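Rifamycin polyketide synthase (Amycolatopsis mediterranei, PDB 4LN9) probably catalyses, through the dehydratase domain of its terminal module, the removal of water from a polyketide intermediate during rifamycin assembly. Local coordinates at residues Leu122-Phe136 and Trp145-Asn157. Residues are numbered along the deposited sequence; the frame is centred on the assembly and turned at random.
Sequences LGGPADDGSRTVDVF and WLRHATGVLVPEN
Arg131 and Leu153 exchange a reciprocal pair of backbone hydrogen bonds, and Val133 and Gly151 repeat the pattern, pairing strands 131-139 and 146-154 as an antiparallel hairpin of the double hotdog fold. Val135 N still donates to Ala149 O at 2.9 Å, but a beta bulge then shifts the register: Val135 O takes the N-H of His148 (2.8 Å, 165° at the hydrogen), and Ala149 N remains buried without a partner. The imidazole of His148 is held at both nitrogens, ND1 by Ala106 O and NE2 by Ser137 OG.

On the face bearing Asp134, Thr150 runs alongside the aspartate. Thr150 chi1 of -176° sets OG1 beside the carbonyl carbon, and from there the hydroxyl donates to Asp134 OD1 at 2.7 Å, from above the carboxylate plane. Arg147 NH1 forms a salt bridge with Asp134 OD1 at 3.2 Å, though the hydrogen bond within it is weak (120° at the hydrogen), while Arg147 NH2 pairs with Glu105; Arg147 CG lies 3.6 Å from Phe136 CE1. Asp134 OD2 accepts from Gln49 of the second subunit. Opposite, Leu153 CD1 meets Leu122 CD1 at 3.5 Å.

The buried carboxylate thus has partners at both oxygens, its charge probably eased by Arg147, and it ties the hairpin to the second subunit.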
ATOM      1  N   LEU A 122       1.563   5.869   7.563  1.00 27.07           N
ATOM      2  CA  LEU A 122       1.334   5.848   8.999  1.00 30.57           C
ATOM      3  C   LEU A 122       2.140   4.714   9.621  1.00 29.78           C
ATOM      4  O   LEU A 122       1.956   3.549   9.270  1.00 29.80           O
ATOM      5  CB  LEU A 122      -0.155   5.635   9.286  1.00 29.24           C
ATOM      6  CG  LEU A 122      -0.631   5.933  10.708  1.00 38.46           C
ATOM      7  CD1 LEU A 122      -0.389   7.393  11.058  1.00 31.72           C
ATOM      8  CD2 LEU A 122      -2.103   5.579  10.863  1.00 35.64           C
ATOM      9  N   GLY A 123       3.063   5.063  10.511  1.00 32.02           N
ATOM     10  CA  GLY A 123       3.930   4.072  11.137  1.00 33.99           C
ATOM     11  C   GLY A 123       3.190   3.222  12.150  1.00 34.58           C
ATOM     12  O   GLY A 123       2.034   3.493  12.475  1.00 32.59           O
ATOM     13  N   GLY A 124       3.856   2.186  12.650  1.00 33.26           N
ATOM     14  CA  GLY A 124       3.276   1.345  13.690  1.00 33.02           C
ATOM     15  C   GLY A 124       3.214   2.083  15.011  1.00 27.84           C
ATOM     16  O   GLY A 124       3.915   3.075  15.205  1.00 34.12           O
ATOM     17  N   PRO A 125       2.365   1.609  15.933  1.00 35.40           N
ATOM     18  CA  PRO A 125       2.176   2.296  17.212  1.00 38.20           C
ATOM     19  C   PRO A 125       3.387   2.160  18.139  1.00 39.28           C
ATOM     20  O   PRO A 125       3.909   1.059  18.311  1.00 36.36           O
ATOM     21  CB  PRO A 125       0.959   1.586  17.818  1.00 34.13           C
ATOM     22  CG  PRO A 125       0.892   0.265  17.125  1.00 38.40           C
ATOM     23  CD  PRO A 125       1.401   0.513  15.737  1.00 32.16           C
ATOM     24  N   ALA A 126       3.807   3.263  18.754  1.00 40.65           N
ATOM     25  CA  ALA A 126       4.715   3.201  19.900  1.00 46.79           C
ATOM     26  C   ALA A 126       3.989   2.690  21.142  1.00 43.50           C
ATOM     27  O   ALA A 126       2.835   2.266  21.061  1.00 45.56           O
ATOM     28  CB  ALA A 126       5.336   4.566  20.167  1.00 47.95           C
ATOM     29  N   ASP A 127       4.701   2.618  22.263  1.00 48.63           N
ATOM     30  CA  ASP A 127       4.122   2.069  23.483  1.00 50.08           C
ATOM     31  C   ASP A 127       3.005   2.962  24.023  1.00 43.07           C
ATOM     32  O   ASP A 127       1.979   2.467  24.492  1.00 45.51           O
ATOM     33  CB  ASP A 127       5.197   1.841  24.551  1.00 53.74           C
ATOM     34  CG  ASP A 127       6.200   0.771  24.150  1.00 63.80           C
ATOM     35  OD1 ASP A 127       5.818  -0.418  24.100  1.00 58.83           O
ATOM     36  OD2 ASP A 127       7.364   1.122  23.867  1.00 61.63           O
ATOM     37  N   ASP A 128       3.140   4.269  23.800  1.00 43.77           N
ATOM     38  CA  ASP A 128       2.081   5.222  24.128  1.00 43.41           C
ATOM     39  C   ASP A 128       0.958   5.213  23.091  1.00 46.81           C
ATOM     40  O   ASP A 128      -0.108   5.787  23.313  1.00 40.37           O
ATOM     41  CB  ASP A 128       2.653   6.636  24.277  1.00 46.38           C
ATOM     42  CG  ASP A 128       3.341   7.123  23.015  1.00 50.31           C
ATOM     43  OD1 ASP A 128       3.097   6.537  21.939  1.00 54.54           O
ATOM     44  OD2 ASP A 128       4.110   8.105  23.096  1.00 50.26           O
ATOM     45  N   GLY A 129       1.200   4.551  21.963  1.00 40.30           N
ATOM     46  CA  GLY A 129       0.176   4.387  20.934  1.00 36.72           C
ATOM     47  C   GLY A 129       0.262   5.438  19.843  1.00 34.80           C
ATOM     48  O   GLY A 129      -0.528   5.436  18.898  1.00 35.80           O
ATOM     49  N   SER A 130       1.225   6.343  19.979  1.00 35.52           N
ATOM     50  CA  SER A 130       1.470   7.356  18.960  1.00 35.25           C
ATOM     51  C   SER A 130       2.060   6.737  17.696  1.00 39.48           C
ATOM     52  O   SER A 130       2.777   5.738  17.758  1.00 31.89           O
ATOM     53  CB  SER A 130       2.407   8.438  19.503  1.00 38.77           C
ATOM     54  OG  SER A 130       3.686   7.902  19.796  1.00 50.06           O
ATOM     55  N   ARG A 131       1.698   7.294  16.543  1.00 31.97           N
ATOM     56  CA  ARG A 131       2.231   6.830  15.266  1.00 32.60           C
ATOM     57  C   ARG A 131       2.844   7.995  14.498  1.00 34.26           C
ATOM     58  O   ARG A 131       2.306   9.101  14.509  1.00 32.02           O
ATOM     59  CB  ARG A 131       1.123   6.194  14.426  1.00 28.13           C
ATOM     60  CG  ARG A 131       0.367   5.064  15.106  1.00 28.98           C
ATOM     61  CD  ARG A 131      -0.775   4.591  14.215  1.00 30.57           C
ATOM     62  NE  ARG A 131      -1.460   3.417  14.754  1.00 30.71           N
ATOM     63  CZ  ARG A 131      -1.301   2.184  14.283  1.00 36.86           C
ATOM     64  NH1 ARG A 131      -0.402   1.944  13.339  1.00 38.96           N
ATOM     65  NH2 ARG A 131      -2.005   1.182  14.793  1.00 37.48           N
ATOM     66  N   THR A 132       3.944   7.741  13.799  1.00 30.93           N
ATOM     67  CA  THR A 132       4.458   8.715  12.846  1.00 30.66           C
ATOM     68  C   THR A 132       3.556   8.785  11.623  1.00 28.27           C
ATOM     69  O   THR A 132       2.928   7.796  11.243  1.00 31.29           O
ATOM     70  CB  THR A 132       5.881   8.366  12.385  1.00 33.34           C
ATOM     71  OG1 THR A 132       5.891   7.041  11.843  1.00 34.87           O
ATOM     72  CG2 THR A 132       6.853   8.442  13.552  1.00 32.22           C
ATOM     73  N   VAL A 133       3.472   9.968  11.026  1.00 28.52           N
ATOM     74  CA  VAL A 133       2.805  10.124   9.742  1.00 27.66           C
ATOM     75  C   VAL A 133       3.681  10.953   8.805  1.00 26.51           C
ATOM     76  O   VAL A 133       4.409  11.839   9.256  1.00 28.63           O
ATOM     77  CB  VAL A 133       1.415  10.779   9.902  1.00 29.67           C
ATOM     78  CG1 VAL A 133       1.536  12.144  10.560  1.00 29.45           C
ATOM     79  CG2 VAL A 133       0.715  10.885   8.556  1.00 27.31           C
ATOM     80  N   ASP A 134       3.828  10.472   7.571  1.00 25.93           N
ATOM     81  CA  ASP A 134       4.597  11.194   6.561  1.00 29.05           C
ATOM     82  C   ASP A 134       3.770  11.307   5.288  1.00 23.82           C
ATOM     83  O   ASP A 134       3.013  10.396   4.955  1.00 28.13           O
ATOM     84  CB  ASP A 134       5.910  10.464   6.263  1.00 32.70           C
ATOM     85  CG  ASP A 134       6.885  10.512   7.426  1.00 37.96           C
ATOM     86  OD1 ASP A 134       7.627  11.511   7.543  1.00 37.03           O
ATOM     87  OD2 ASP A 134       6.984   9.503   8.158  1.00 46.32           O
ATOM     88  N   VAL A 135       3.881  12.438   4.599  1.00 29.59           N
ATOM     89  CA  VAL A 135       3.209  12.604   3.314  1.00 29.94           C
ATOM     90  C   VAL A 135       4.217  12.755   2.180  1.00 25.74           C
ATOM     91  O   VAL A 135       5.129  13.576   2.258  1.00 30.57           O
ATOM     92  CB  VAL A 135       2.251  13.812   3.324  1.00 29.45           C
ATOM     93  CG1 VAL A 135       1.630  14.010   1.950  1.00 26.92           C
ATOM     94  CG2 VAL A 135       1.170  13.622   4.379  1.00 28.40           C
ATOM     95  N   PHE A 136       4.118  11.876   1.186  1.00 30.03           N
ATOM     96  CA  PHE A 136       5.055  11.868   0.064  1.00 33.55           C
ATOM     97  C   PHE A 136       4.323  12.135  -1.245  1.00 30.44           C
ATOM     98  O   PHE A 136       3.177  11.710  -1.414  1.00 34.59           O
ATOM     99  CB  PHE A 136       5.776  10.522  -0.034  1.00 29.90           C
ATOM    100  CG  PHE A 136       6.524  10.140   1.209  1.00 29.35           C
ATOM    101  CD1 PHE A 136       7.797  10.635   1.447  1.00 31.36           C
ATOM    102  CD2 PHE A 136       6.022   9.168   2.059  1.00 28.54           C
ATOM    103  CE1 PHE A 136       8.499  10.263   2.579  1.00 36.03           C
ATOM    104  CE2 PHE A 136       6.734   8.762   3.172  1.00 29.48           C
ATOM    105  CZ  PHE A 136       7.965   9.330   3.447  1.00 33.22           C
ATOM    106  N   TRP A 145      10.701  10.065  -4.753  1.00 47.54           N
ATOM    107  CA  TRP A 145       9.618  10.665  -3.986  1.00 43.52           C
ATOM    108  C   TRP A 145      10.097  11.876  -3.245  1.00 41.80           C
ATOM    109  O   TRP A 145      11.208  11.885  -2.713  1.00 45.70           O
ATOM    110  CB  TRP A 145       9.088   9.651  -2.986  1.00 36.86           C
ATOM    111  CG  TRP A 145       8.385   8.490  -3.630  1.00 36.46           C
ATOM    112  CD1 TRP A 145       8.955   7.373  -4.232  1.00 39.83           C
ATOM    113  CD2 TRP A 145       6.943   8.260  -3.684  1.00 34.77           C
ATOM    114  NE1 TRP A 145       7.986   6.501  -4.651  1.00 39.39           N
ATOM    115  CE2 TRP A 145       6.755   6.992  -4.386  1.00 33.09           C
ATOM    116  CE3 TRP A 145       5.827   8.985  -3.295  1.00 30.80           C
ATOM    117  CZ2 TRP A 145       5.499   6.462  -4.611  1.00 31.42           C
ATOM    118  CZ3 TRP A 145       4.567   8.434  -3.517  1.00 28.71           C
ATOM    119  CH2 TRP A 145       4.407   7.214  -4.180  1.00 33.33           C
ATOM    120  N   LEU A 146       9.187  12.823  -3.028  1.00 35.21           N
ATOM    121  CA  LEU A 146       9.482  14.038  -2.272  1.00 35.59           C
ATOM    122  C   LEU A 146       8.642  14.020  -0.990  1.00 36.31           C
ATOM    123  O   LEU A 146       7.491  13.584  -1.016  1.00 36.13           O
ATOM    124  CB  LEU A 146       9.111  15.255  -3.132  1.00 39.55           C
ATOM    125  CG  LEU A 146       9.472  16.696  -2.751  1.00 47.31           C
ATOM    126  CD1 LEU A 146      10.917  16.805  -2.281  1.00 51.77           C
ATOM    127  CD2 LEU A 146       9.216  17.621  -3.936  1.00 46.60           C
ATOM    128  N   ARG A 147       9.264  14.300   0.156  1.00 35.18           N
ATOM    129  CA  ARG A 147       8.489  14.386   1.393  1.00 34.88           C
ATOM    130  C   ARG A 147       7.942  15.785   1.621  1.00 36.68           C
ATOM    131  O   ARG A 147       8.656  16.775   1.469  1.00 39.54           O
ATOM    132  CB  ARG A 147       9.292  13.923   2.609  1.00 38.29           C
ATOM    133  CG  ARG A 147       8.415  13.672   3.827  1.00 37.70           C
ATOM    134  CD  ARG A 147       9.172  12.970   4.942  1.00 37.26           C
ATOM    135  NE  ARG A 147      10.065  13.890   5.639  1.00 44.28           N
ATOM    136  CZ  ARG A 147      10.795  13.558   6.697  1.00 51.64           C
ATOM    137  NH1 ARG A 147      10.711  12.336   7.206  1.00 51.03           N
ATOM    138  NH2 ARG A 147      11.598  14.452   7.258  1.00 47.69           N
ATOM    139  N   HIS A 148       6.678  15.864   2.028  1.00 36.19           N
ATOM    140  CA  HIS A 148       6.012  17.156   2.134  1.00 37.75           C
ATOM    141  C   HIS A 148       5.703  17.515   3.549  1.00 39.83           C
ATOM    142  O   HIS A 148       5.520  18.687   3.878  1.00 43.53           O
ATOM    143  CB  HIS A 148       4.741  17.161   1.312  1.00 35.59           C
ATOM    144  CG  HIS A 148       4.982  16.993  -0.160  1.00 38.76           C
ATOM    145  ND1 HIS A 148       5.591  17.937  -0.899  1.00 37.79           N
ATOM    146  CD2 HIS A 148       4.851  15.876  -0.983  1.00 35.56           C
ATOM    147  CE1 HIS A 148       5.758  17.484  -2.154  1.00 39.62           C
ATOM    148  NE2 HIS A 148       5.290  16.227  -2.208  1.00 36.37           N
ATOM    149  N   ALA A 149       5.517  16.497   4.377  1.00 34.66           N
ATOM    150  CA  ALA A 149       5.174  16.718   5.766  1.00 31.85           C
ATOM    151  C   ALA A 149       5.502  15.482   6.579  1.00 32.67           C
ATOM    152  O   ALA A 149       5.391  14.357   6.093  1.00 32.40           O
ATOM    153  CB  ALA A 149       3.699  17.067   5.898  1.00 34.28           C
ATOM    154  N   THR A 150       5.862  15.700   7.836  1.00 28.06           N
ATOM    155  CA  THR A 150       6.151  14.606   8.743  1.00 33.84           C
ATOM    156  C   THR A 150       5.645  14.987  10.128  1.00 29.61           C
ATOM    157  O   THR A 150       5.674  16.161  10.497  1.00 29.47           O
ATOM    158  CB  THR A 150       7.665  14.316   8.796  1.00 34.71           C
ATOM    159  OG1 THR A 150       7.913  13.181   9.634  1.00 39.09           O
ATOM    160  CG2 THR A 150       8.426  15.519   9.333  1.00 36.72           C
ATOM    161  N   GLY A 151       5.012  14.041  10.812  1.00 30.50           N
ATOM    162  CA  GLY A 151       4.386  14.349  12.089  1.00 31.27           C
ATOM    163  C   GLY A 151       4.041  13.150  12.947  1.00 35.70           C
ATOM    164  O   GLY A 151       4.576  12.056  12.761  1.00 33.25           O
ATOM    165  N   VAL A 152       3.163  13.383  13.917  1.00 26.42           N
ATOM    166  CA  VAL A 152       2.819  12.390  14.924  1.00 27.32           C
ATOM    167  C   VAL A 152       1.323  12.458  15.221  1.00 26.06           C
ATOM    168  O   VAL A 152       0.777  13.541  15.440  1.00 30.90           O
ATOM    169  CB  VAL A 152       3.591  12.644  16.232  1.00 33.88           C
ATOM    170  CG1 VAL A 152       3.167  11.649  17.301  1.00 32.18           C
ATOM    171  CG2 VAL A 152       5.090  12.569  15.987  1.00 34.25           C
ATOM    172  N   LEU A 153       0.648  11.319  15.104  1.00 26.78           N
ATOM    173  CA  LEU A 153      -0.739  11.198  15.535  1.00 29.75           C
ATOM    174  C   LEU A 153      -0.847  10.383  16.814  1.00 33.77           C
ATOM    175  O   LEU A 153      -0.073   9.452  17.033  1.00 27.30           O
ATOM    176  CB  LEU A 153      -1.584  10.564  14.433  1.00 24.23           C
ATOM    177  CG  LEU A 153      -1.611  11.418  13.165  1.00 27.00           C
ATOM    178  CD1 LEU A 153      -1.768  10.541  11.933  1.00 28.81           C
ATOM    179  CD2 LEU A 153      -2.726  12.450  13.246  1.00 27.61           C
ATOM    180  N   VAL A 154      -1.744  10.801  17.702  1.00 29.48           N
ATOM    181  CA  VAL A 154      -1.887  10.155  19.002  1.00 30.13           C
ATOM    182  C   VAL A 154      -3.351   9.822  19.259  1.00 32.14           C
ATOM    183  O   VAL A 154      -4.241  10.417  18.653  1.00 29.65           O
ATOM    184  CB  VAL A 154      -1.353  11.048  20.142  1.00 36.61           C
ATOM    185  CG1 VAL A 154       0.112  11.385  19.912  1.00 31.57           C
ATOM    186  CG2 VAL A 154      -2.186  12.315  20.263  1.00 33.29           C
ATOM    187  N   PRO A 155      -3.606   8.835  20.130  1.00 31.48           N
ATOM    188  CA  PRO A 155      -4.991   8.503  20.444  1.00 33.11           C
ATOM    189  C   PRO A 155      -5.639   9.624  21.249  1.00 31.34           C
ATOM    190  O   PRO A 155      -4.939  10.493  21.768  1.00 33.14           O
ATOM    191  CB  PRO A 155      -4.868   7.233  21.303  1.00 33.72           C
ATOM    192  CG  PRO A 155      -3.465   6.748  21.116  1.00 37.17           C
ATOM    193  CD  PRO A 155      -2.654   7.981  20.856  1.00 36.01           C
ATOM    194  N   GLU A 156      -6.965   9.713  21.183  1.00 27.05           N
ATOM    195  CA  GLU A 156      -7.690  10.657  22.025  1.00 38.30           C
ATOM    196  C   GLU A 156      -7.918  10.052  23.402  1.00 33.32           C
ATOM    197  O   GLU A 156      -8.771   9.182  23.565  1.00 44.71           O
ATOM    198  CB  GLU A 156      -9.039  10.999  21.392  1.00 34.85           C
ATOM    199  CG  GLU A 156      -9.823  12.050  22.159  1.00 40.75           C
ATOM    200  CD  GLU A 156      -9.480  13.460  21.720  1.00 49.62           C
ATOM    201  OE1 GLU A 156     -10.205  14.005  20.861  1.00 56.86           O
ATOM    202  OE2 GLU A 156      -8.450  13.995  22.181  1.00 51.83           O
ATOM    203  N   ASN A 157      -7.077  10.422  24.365  1.00 36.45           N
ATOM    204  CA  ASN A 157      -7.208   9.907  25.726  1.00 43.68           C
ATOM    205  C   ASN A 157      -8.501  10.378  26.384  1.00 36.84           C
ATOM    206  O   ASN A 157      -9.117   9.659  27.172  1.00 44.81           O
ATOM    207  CB  ASN A 157      -6.015  10.357  26.569  1.00 42.94           C
ATOM    208  CG  ASN A 157      -5.766  11.851  26.472  1.00 48.14           C
ATOM    209  OD1 ASN A 157      -5.943  12.455  25.413  1.00 54.75           O
ATOM    210  ND2 ASN A 157      -5.348  12.454  27.580  1.00 38.76           N
TER